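Side-chain contacts in Orf34 (Pseudomonas syringae pv. syringae, PDB 5KLP), which acetylates serine and threonine residues of host plant proteins, and a lysine of its own, with inositol hexakisphosphate as cofactor, impairing the microtubule network and immunity: residues Y74-N77 and Q78-G82; A282-V285 and N286-H290; Y152-L155 and Q156-N159. The protein carries 10 engineered substitutions. All coordinates share one frame; numbering follows the deposited sequence.

Interactions 1 and 2 sit at the surface and both contribute residues to the inositol hexakisphosphate pocket, although their nearest atoms are about 11 Å apart. The three lie on different elements: interaction 1 on the C-terminal end of helix 61-79, interaction 2 on an irregular loop between helices 267-274 and 296-302, and interaction 3, partly buried, on the first turns of helix 153-167 beside the catalytic residues, across the centre of the chain from both. Interactions 1 and 2 each have an arginine-glutamate salt bridge, but R79 itself meets a phosphate, whereas R284 binds loop oxygens and S287 and H290 meet the phosphate. Interaction 3 is an amide-arginine-citrate network.

Interaction 1: Y74-N77 and Q78-G82; sequences YIEN and QRNPG
E76 meets the R79 guanidinium at its edge and not over a face: OE1 lies nearly in the guanidinium plane, while the carboxylate itself is turned almost perpendicular, the two planes 81° apart. The same oxygen, E76 OE1, also lies 3.2 Å from N80 ND2, and the carboxylate is nearly coplanar with the N80 amide. The salt bridge runs from R79 NH1 to E76 OE1 at 2.7 Å and uses the syn lone pair of that oxygen. What brings the guanidinium there is a bend in the arginine chain: it runs straight as far as CD and then turns at chi3 (57°), so that NH1 faces back toward the residue three places earlier. Before the bend, the chain leans on I75, whose CG2 is 3.9 Å from R79 CD; I75 also packs on V336 and A339 of helix 324-340.

This is where helix 61-79 runs out. R79 N still makes a regular bond to I75 O at 2.9 Å, and N80 N reaches E76 O at 3.0 Å, but N80 is the first residue to leave helical angles. Its ND2 adds a weak bond to E76 O, giving that carbonyl two donors from one residue. A water bridges N77 O and G82 N past the helix end, 3.0 Å from N77 O and weakly bonded by G82 N, while N77 OD1 reaches on to L85 N.

R79 NH2 forms a salt bridge to a phosphate oxygen of inositol hexakisphosphate, and E76 OE2 forms one to R335, which also binds the cofactor. E76 thus links two cofactor-binding arginines through its two oxygens; its negative charge would be expected to balance part of theirs and to hold both in position beside the phosphates.

Interaction 2: A282-V285 and N286-H290; sequences AGRV and NSEGH. With IHP (inositol hexakisphosphate), chain D.
N286 is gripped by R284 through two oxygens: R284 NE lies 2.8 Å from N286 OD1 and 3.0 Å from N286 O, both weak bonds because of their bent geometry. The amide and guanidinium planes are only 13° apart; N286 OD1 also takes a weak bond from E294 N, and N286 ND2 gives one to E292 O. R284 gets there with an extended chain, its CG opposite the backbone N (chi1 -178°).

At S287 the backbone turns to the cofactor. S287 N donates to O35 of inositol hexakisphosphate at 2.9 Å in an almost straight bond (171°), and OG makes a very short bond to O45 of the same phosphate. The S287 carbonyl turns to R284, with S287 O 3.3 Å from R284 NH2, a weak bond.

S287 to H290 is a type I beta turn, closed by H290 N to S287 O at 3.2 Å, in the loop that supplies part of the inositol hexakisphosphate pocket. Within it, E288 folds back, chain bent at chi2, and E288 OE1 comes over one face of the R284 guanidinium, in a salt bridge to R284 NH1.

At H290 the carbonyl O sits at the guanidinium edge, 2.9 Å from R284 NH2, in a weak bond. The ring meets the same phosphate edge-on, H290 NE2 donating to O25 at a very short 2.5 Å.

Interaction 3: Y152-L155 and Q156-N159; sequences YQQL and QRHN. With CIT (citric acid), chain E.
The backbone of Q153 to N159 is regular helix, with Q153 O receiving R157 N at 3.0 Å and Q154 O receiving H158 N at 2.8 Å. It is the start of helix 153-167, the connecting helix of a beta-alpha-beta unit between strands 138-143 and 175-179, with Y152 at the N-cap position.

Across the first turn, Q154 and R157 cross at about a right angle. R157 NH1 donates to Q154 OE1 at 2.9 Å in a nearly straight bond (167°), the oxygen lying in the guanidinium plane. Q154 reaches it by a bend at chi2 (-57°), and its NE2 goes to OE2 of the active-site E143, where H158 NE2 also bonds. Two residues one turn apart thus hold the same carboxylate oxygen and probably fix the position of E143.

The helix start also holds a citrate, probably from the crystallisation liquor. Q153 N donates to citrate O3 at 2.8 Å. Q154 N donates to citrate O4 at 2.9 Å. These first N-H groups have no carbonyl of an earlier helical turn to bond and suit a carboxylate. The edge of the R157 guanidinium takes O6 of a second citrate carboxylate, between NH1 and NH2, while active-site H123 bonds the citrate too.

L155 CD1 packs 3.7 Å from N159 ND2, an amide held by V242 and H244. The R157 guanidinium has Q153 CB over one face; Q153 NE2 bonds the carbonyl of R151, and a water links R157 NH2 with Q153 OE1, 2.9 Å from each.

Interaction 1: Y74-N77 and Q78-G82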
loop_
_atom_site.group_PDB
_atom_site.type_symbol
_atom_site.label_atom_id
_atom_site.label_comp_id
_atom_site.label_asym_id
_atom_site.label_seq_id
_atom_site.Cartn_x
_atom_site.Cartn_y
_atom_site.Cartn_z
ATOM N N TYR A 74 -13.792 2.903 -7.098
ATOM C CA TYR A 74 -14.640 3.457 -8.151
ATOM C C TYR A 74 -14.498 4.993 -8.220
ATOM O O TYR A 74 -14.422 5.576 -9.300
ATOM C CB TYR A 74 -16.091 3.031 -7.923
ATOM C CG TYR A 74 -17.041 3.481 -8.999
ATOM C CD1 TYR A 74 -17.053 2.844 -10.234
ATOM C CD2 TYR A 74 -17.951 4.502 -8.780
ATOM C CE1 TYR A 74 -17.926 3.229 -11.229
ATOM C CE2 TYR A 74 -18.837 4.890 -9.769
ATOM C CZ TYR A 74 -18.816 4.250 -10.988
ATOM O OH TYR A 74 -19.682 4.637 -11.975
ATOM N N ILE A 75 -14.494 5.646 -7.062
ATOM C CA ILE A 75 -14.363 7.103 -6.993
ATOM C C ILE A 75 -12.964 7.567 -7.437
ATOM O O ILE A 75 -12.805 8.509 -8.214
ATOM C CB ILE A 75 -14.584 7.613 -5.541
ATOM C CG1 ILE A 75 -16.042 7.447 -5.105
ATOM C CG2 ILE A 75 -14.108 9.044 -5.393
ATOM C CD1 ILE A 75 -17.028 8.115 -5.985
ATOM N N GLU A 76 -11.945 6.868 -6.969
ATOM C CA GLU A 76 -10.579 7.286 -7.264
ATOM C C GLU A 76 -10.241 7.076 -8.741
ATOM O O GLU A 76 -9.517 7.871 -9.336
ATOM C CB GLU A 76 -9.588 6.535 -6.372
ATOM C CG GLU A 76 -9.552 6.977 -4.902
ATOM C CD GLU A 76 -9.157 8.453 -4.706
ATOM O OE1 GLU A 76 -8.730 9.113 -5.672
ATOM O OE2 GLU A 76 -9.238 8.950 -3.564
ATOM N N ASN A 77 -10.809 6.038 -9.352
ATOM C CA ASN A 77 -10.607 5.825 -10.777
ATOM C C ASN A 77 -11.163 6.976 -11.603
ATOM O O ASN A 77 -10.638 7.302 -12.672
ATOM C CB ASN A 77 -11.243 4.511 -11.228
ATOM C CG ASN A 77 -10.330 3.326 -11.018
ATOM O OD1 ASN A 77 -9.104 3.471 -10.991
ATOM N ND2 ASN A 77 -10.919 2.140 -10.881
ATOM N N GLN A 78 -12.234 7.576 -11.100
ATOM C CA GLN A 78 -12.844 8.733 -11.732
ATOM C C GLN A 78 -12.067 10.006 -11.470
ATOM O O GLN A 78 -11.899 10.802 -12.377
ATOM C CB GLN A 78 -14.283 8.892 -11.264
ATOM C CG GLN A 78 -15.117 7.706 -11.654
ATOM C CD GLN A 78 -15.061 7.416 -13.139
ATOM O OE1 GLN A 78 -14.487 6.413 -13.565
ATOM N NE2 GLN A 78 -15.649 8.300 -13.937
ATOM N N ARG A 79 -11.613 10.202 -10.232
ATOM C CA ARG A 79 -10.856 11.406 -9.888
ATOM C C ARG A 79 -9.559 11.472 -10.696
ATOM O O ARG A 79 -9.105 12.551 -11.072
ATOM C CB ARG A 79 -10.510 11.449 -8.390
ATOM C CG ARG A 79 -11.725 11.523 -7.467
ATOM C CD ARG A 79 -11.372 11.707 -5.982
ATOM N NE ARG A 79 -10.551 12.894 -5.728
ATOM C CZ ARG A 79 -9.227 12.917 -5.597
ATOM N NH1 ARG A 79 -8.508 11.799 -5.684
ATOM N NH2 ARG A 79 -8.617 14.076 -5.371
ATOM N N ASN A 80 -8.957 10.311 -10.933
ATOM C CA ASN A 80 -7.663 10.223 -11.616
ATOM C C ASN A 80 -7.708 9.210 -12.750
ATOM O O ASN A 80 -7.232 8.091 -12.585
ATOM C CB ASN A 80 -6.557 9.804 -10.646
ATOM C CG ASN A 80 -6.592 10.572 -9.349
ATOM O OD1 ASN A 80 -6.141 11.709 -9.283
ATOM N ND2 ASN A 80 -7.122 9.941 -8.296
ATOM N N PRO A 81 -8.282 9.583 -13.895
ATOM C CA PRO A 81 -8.361 8.635 -15.016
ATOM C C PRO A 81 -6.973 8.092 -15.355
ATOM O O PRO A 81 -5.988 8.827 -15.275
ATOM C CB PRO A 81 -8.959 9.472 -16.157
ATOM C CG PRO A 81 -8.776 10.897 -15.739
ATOM C CD PRO A 81 -8.813 10.910 -14.245
ATOM N N GLY A 82 -6.884 6.794 -15.611
ATOM C CA GLY A 82 -5.597 6.158 -15.835
ATOM C C GLY A 82 -5.098 5.438 -14.591
ATOM O O GLY A 82 -4.170 4.640 -14.673
HETATM O O HOH W 1 -8.670 5.384 -13.957
#

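Interaction 2: A282-V285 and N286-H290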
loop_
_atom_site.group_PDB
_atom_site.type_symbol
_atom_site.label_atom_id
_atom_site.label_comp_id
_atom_site.label_asym_id
_atom_site.label_seq_id
_atom_site.Cartn_x
_atom_site.Cartn_y
_atom_site.Cartn_z
ATOM N N ALA A 282 14.354 12.753 2.669
ATOM C CA ALA A 282 14.562 13.908 3.541
ATOM C C ALA A 282 13.988 15.218 3.001
ATOM O O ALA A 282 14.162 16.270 3.614
ATOM C CB ALA A 282 16.055 14.078 3.818
ATOM N N GLY A 283 13.340 15.169 1.842
ATOM C CA GLY A 283 12.811 16.378 1.237
ATOM C C GLY A 283 11.392 16.709 1.656
ATOM O O GLY A 283 10.851 16.127 2.592
ATOM N N ARG A 284 10.788 17.646 0.937
ATOM C CA ARG A 284 9.413 18.064 1.177
ATOM C C ARG A 284 8.423 16.956 0.828
ATOM O O ARG A 284 8.551 16.311 -0.207
ATOM C CB ARG A 284 9.116 19.332 0.365
ATOM C CG ARG A 284 7.732 19.894 0.573
ATOM C CD ARG A 284 7.378 20.971 -0.457
ATOM N NE ARG A 284 6.258 21.794 -0.005
ATOM C CZ ARG A 284 6.289 23.113 0.133
ATOM N NH1 ARG A 284 7.396 23.783 -0.152
ATOM N NH2 ARG A 284 5.207 23.761 0.549
ATOM N N VAL A 285 7.424 16.736 1.678
ATOM C CA VAL A 285 6.441 15.694 1.386
ATOM C C VAL A 285 5.036 16.243 1.125
ATOM O O VAL A 285 4.168 15.506 0.678
ATOM C CB VAL A 285 6.369 14.642 2.524
ATOM C CG1 VAL A 285 7.716 13.918 2.668
ATOM C CG2 VAL A 285 5.941 15.277 3.839
ATOM N N ASN A 286 4.814 17.532 1.361
ATOM C CA ASN A 286 3.533 18.129 0.999
ATOM C C ASN A 286 3.643 18.929 -0.294
ATOM O O ASN A 286 4.735 19.305 -0.692
ATOM C CB ASN A 286 3.007 19.024 2.122
ATOM C CG ASN A 286 3.857 20.259 2.336
ATOM O OD1 ASN A 286 5.037 20.287 1.993
ATOM N ND2 ASN A 286 3.244 21.306 2.880
ATOM N N SER A 287 2.517 19.189 -0.954
ATOM C CA SER A 287 2.571 19.866 -2.247
ATOM C C SER A 287 3.049 21.311 -2.084
ATOM O O SER A 287 2.931 21.903 -1.007
ATOM C CB SER A 287 1.207 19.840 -2.933
ATOM O OG SER A 287 0.255 20.596 -2.201
ATOM N N GLU A 288 3.581 21.870 -3.166
ATOM C CA GLU A 288 4.223 23.181 -3.121
ATOM C C GLU A 288 3.225 24.317 -2.911
ATOM O O GLU A 288 3.607 25.425 -2.525
ATOM C CB GLU A 288 5.043 23.418 -4.387
ATOM C CG GLU A 288 6.184 22.422 -4.560
ATOM C CD GLU A 288 7.420 22.784 -3.739
ATOM O OE1 GLU A 288 7.271 23.389 -2.656
ATOM O OE2 GLU A 288 8.547 22.447 -4.163
ATOM N N GLY A 289 1.951 24.038 -3.169
ATOM C CA GLY A 289 0.894 25.014 -2.977
ATOM C C GLY A 289 0.830 25.509 -1.548
ATOM O O GLY A 289 0.369 26.625 -1.292
ATOM N N HIS A 290 1.256 24.658 -0.616
ATOM C CA HIS A 290 1.283 25.014 0.798
ATOM C C HIS A 290 2.356 26.066 1.032
ATOM O O HIS A 290 3.433 26.016 0.425
ATOM C CB HIS A 290 1.543 23.780 1.672
ATOM C CG HIS A 290 0.354 22.884 1.824
ATOM N ND1 HIS A 290 -0.644 23.115 2.746
ATOM C CD2 HIS A 290 0.005 21.749 1.169
ATOM C CE1 HIS A 290 -1.560 22.167 2.648
ATOM N NE2 HIS A 290 -1.187 21.323 1.701
HETATM C C1 IHP D . -4.625 15.131 -1.731
HETATM C C2 IHP D . -3.981 13.884 -0.973
HETATM C C3 IHP D . -3.420 13.975 0.498
HETATM C C4 IHP D . -3.453 15.452 1.113
HETATM C C5 IHP D . -3.540 16.626 0.157
HETATM C C6 IHP D . -4.754 16.336 -0.716
HETATM O O11 IHP D . -3.999 15.428 -2.841
HETATM P P1 IHP D . -4.552 15.504 -4.440
HETATM O O21 IHP D . -3.486 14.953 -5.384
HETATM O O31 IHP D . -4.827 16.962 -4.823
HETATM O O41 IHP D . -5.831 14.729 -4.707
HETATM O O12 IHP D . -3.124 13.155 -1.766
HETATM P P2 IHP D . -3.571 11.571 -2.124
HETATM O O22 IHP D . -4.924 11.568 -2.865
HETATM O O32 IHP D . -2.550 10.798 -2.966
HETATM O O42 IHP D . -3.829 10.822 -0.794
HETATM O O13 IHP D . -2.230 13.524 0.446
HETATM P P3 IHP D . -1.389 12.234 1.132
HETATM O O23 IHP D . -1.882 10.813 0.856
HETATM O O33 IHP D . -0.128 12.496 0.310
HETATM O O43 IHP D . -1.121 12.388 2.626
HETATM O O14 IHP D . -2.450 15.653 1.980
HETATM P P4 IHP D . -2.629 15.519 3.586
HETATM O O24 IHP D . -2.622 14.056 4.034
HETATM O O34 IHP D . -1.541 16.298 4.355
HETATM O O44 IHP D . -3.977 16.116 4.031
HETATM O O15 IHP D . -2.407 16.970 -0.476
HETATM P P5 IHP D . -1.574 18.430 -0.185
HETATM O O25 IHP D . -2.099 19.110 1.084
HETATM O O35 IHP D . -0.057 18.167 0.020
HETATM O O45 IHP D . -1.725 19.428 -1.337
HETATM O O16 IHP D . -5.150 17.439 -1.347
HETATM P P6 IHP D . -6.707 17.823 -1.672
HETATM O O26 IHP D . -7.613 17.382 -0.524
HETATM O O36 IHP D . -6.877 19.339 -1.882
HETATM O O46 IHP D . -7.179 17.137 -2.958
HETATM O O HOH W 2 6.610 26.718 -0.335
#

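Interaction 3: Y152-L155 and Q156-N159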
loop_
_atom_site.group_PDB
_atom_site.type_symbol
_atom_site.label_atom_id
_atom_site.label_comp_id
_atom_site.label_asym_id
_atom_site.label_seq_id
_atom_site.Cartn_x
_atom_site.Cartn_y
_atom_site.Cartn_z
ATOM N N TYR A 152 5.748 -16.185 10.373
ATOM C CA TYR A 152 6.058 -16.615 8.998
ATOM C C TYR A 152 4.816 -16.832 8.138
ATOM O O TYR A 152 4.884 -17.497 7.108
ATOM C CB TYR A 152 6.909 -17.896 8.989
ATOM C CG TYR A 152 8.138 -17.781 9.855
ATOM C CD1 TYR A 152 9.273 -17.146 9.388
ATOM C CD2 TYR A 152 8.162 -18.312 11.137
ATOM C CE1 TYR A 152 10.401 -17.027 10.177
ATOM C CE2 TYR A 152 9.285 -18.203 11.934
ATOM C CZ TYR A 152 10.404 -17.557 11.449
ATOM O OH TYR A 152 11.524 -17.442 12.237
ATOM N N GLN A 153 3.682 -16.277 8.557
ATOM C CA GLN A 153 2.445 -16.467 7.804
ATOM C C GLN A 153 2.407 -15.623 6.523
ATOM O O GLN A 153 2.012 -16.122 5.461
ATOM C CB GLN A 153 1.240 -16.166 8.685
ATOM C CG GLN A 153 1.181 -17.062 9.931
ATOM C CD GLN A 153 0.989 -18.535 9.595
ATOM O OE1 GLN A 153 -0.092 -18.958 9.184
ATOM N NE2 GLN A 153 2.047 -19.327 9.780
ATOM N N GLN A 154 2.799 -14.351 6.601
ATOM C CA GLN A 154 2.786 -13.520 5.390
ATOM C C GLN A 154 3.692 -14.120 4.314
ATOM O O GLN A 154 3.371 -14.070 3.126
ATOM C CB GLN A 154 3.218 -12.074 5.666
ATOM C CG GLN A 154 2.084 -11.088 5.961
ATOM C CD GLN A 154 1.013 -10.981 4.871
ATOM O OE1 GLN A 154 0.079 -11.772 4.850
ATOM N NE2 GLN A 154 1.128 -9.977 3.986
ATOM N N LEU A 155 4.825 -14.685 4.731
ATOM C CA LEU A 155 5.745 -15.294 3.779
ATOM C C LEU A 155 5.074 -16.433 3.021
ATOM O O LEU A 155 5.209 -16.531 1.810
ATOM C CB LEU A 155 6.998 -15.812 4.482
ATOM C CG LEU A 155 7.956 -16.612 3.592
ATOM C CD1 LEU A 155 8.477 -15.740 2.461
ATOM C CD2 LEU A 155 9.106 -17.158 4.415
ATOM N N GLN A 156 4.355 -17.292 3.747
ATOM C CA GLN A 156 3.649 -18.413 3.127
ATOM C C GLN A 156 2.569 -17.915 2.144
ATOM O O GLN A 156 2.370 -18.489 1.066
ATOM C CB GLN A 156 3.025 -19.299 4.225
ATOM C CG GLN A 156 2.069 -20.376 3.738
ATOM C CD GLN A 156 1.057 -20.807 4.815
ATOM O OE1 GLN A 156 0.542 -19.979 5.576
ATOM N NE2 GLN A 156 0.778 -22.105 4.876
ATOM N N ARG A 157 1.907 -16.822 2.509
ATOM C CA ARG A 157 0.863 -16.232 1.672
ATOM C C ARG A 157 1.455 -15.602 0.399
ATOM O O ARG A 157 0.886 -15.735 -0.693
ATOM C CB ARG A 157 0.068 -15.190 2.470
ATOM C CG ARG A 157 -0.709 -15.766 3.664
ATOM C CD ARG A 157 -1.068 -14.655 4.653
ATOM N NE ARG A 157 -1.484 -15.182 5.944
ATOM C CZ ARG A 157 -1.496 -14.477 7.071
ATOM N NH1 ARG A 157 -1.104 -13.200 7.076
ATOM N NH2 ARG A 157 -1.899 -15.056 8.190
ATOM N N HIS A 158 2.581 -14.901 0.539
ATOM C CA HIS A 158 3.285 -14.342 -0.630
ATOM C C HIS A 158 3.791 -15.454 -1.562
ATOM O O HIS A 158 3.699 -15.344 -2.784
ATOM C CB HIS A 158 4.456 -13.452 -0.199
ATOM C CG HIS A 158 4.041 -12.079 0.239
ATOM N ND1 HIS A 158 3.280 -11.246 -0.551
ATOM C CD2 HIS A 158 4.290 -11.391 1.379
ATOM C CE1 HIS A 158 3.078 -10.105 0.083
ATOM N NE2 HIS A 158 3.684 -10.165 1.252
ATOM N N ASN A 159 4.321 -16.525 -0.982
ATOM C CA ASN A 159 4.760 -17.673 -1.778
ATOM C C ASN A 159 3.613 -18.306 -2.561
ATOM O O ASN A 159 3.809 -18.773 -3.690
ATOM C CB ASN A 159 5.445 -18.720 -0.886
ATOM C CG ASN A 159 6.928 -18.415 -0.685
ATOM O OD1 ASN A 159 7.580 -17.881 -1.583
ATOM N ND2 ASN A 159 7.459 -18.737 0.493
HETATM C C1 CIT E . -0.620 -9.905 12.326
HETATM O O1 CIT E . -0.755 -9.055 13.234
HETATM O O2 CIT E . -1.642 -10.242 11.692
HETATM C C2 CIT E . 0.762 -10.453 12.032
HETATM C C3 CIT E . 0.877 -11.674 11.108
HETATM O O7 CIT E . 0.995 -11.174 9.748
HETATM C C4 CIT E . 2.137 -12.458 11.469
HETATM C C5 CIT E . 2.560 -13.323 10.305
HETATM O O3 CIT E . 3.291 -14.327 10.504
HETATM O O4 CIT E . 2.176 -13.045 9.138
HETATM C C6 CIT E . -0.320 -12.620 11.161
HETATM O O5 CIT E . -0.610 -13.218 12.221
HETATM O O6 CIT E . -1.037 -12.796 10.148
HETATM O O HOH W 3 -2.622 -17.793 8.566
#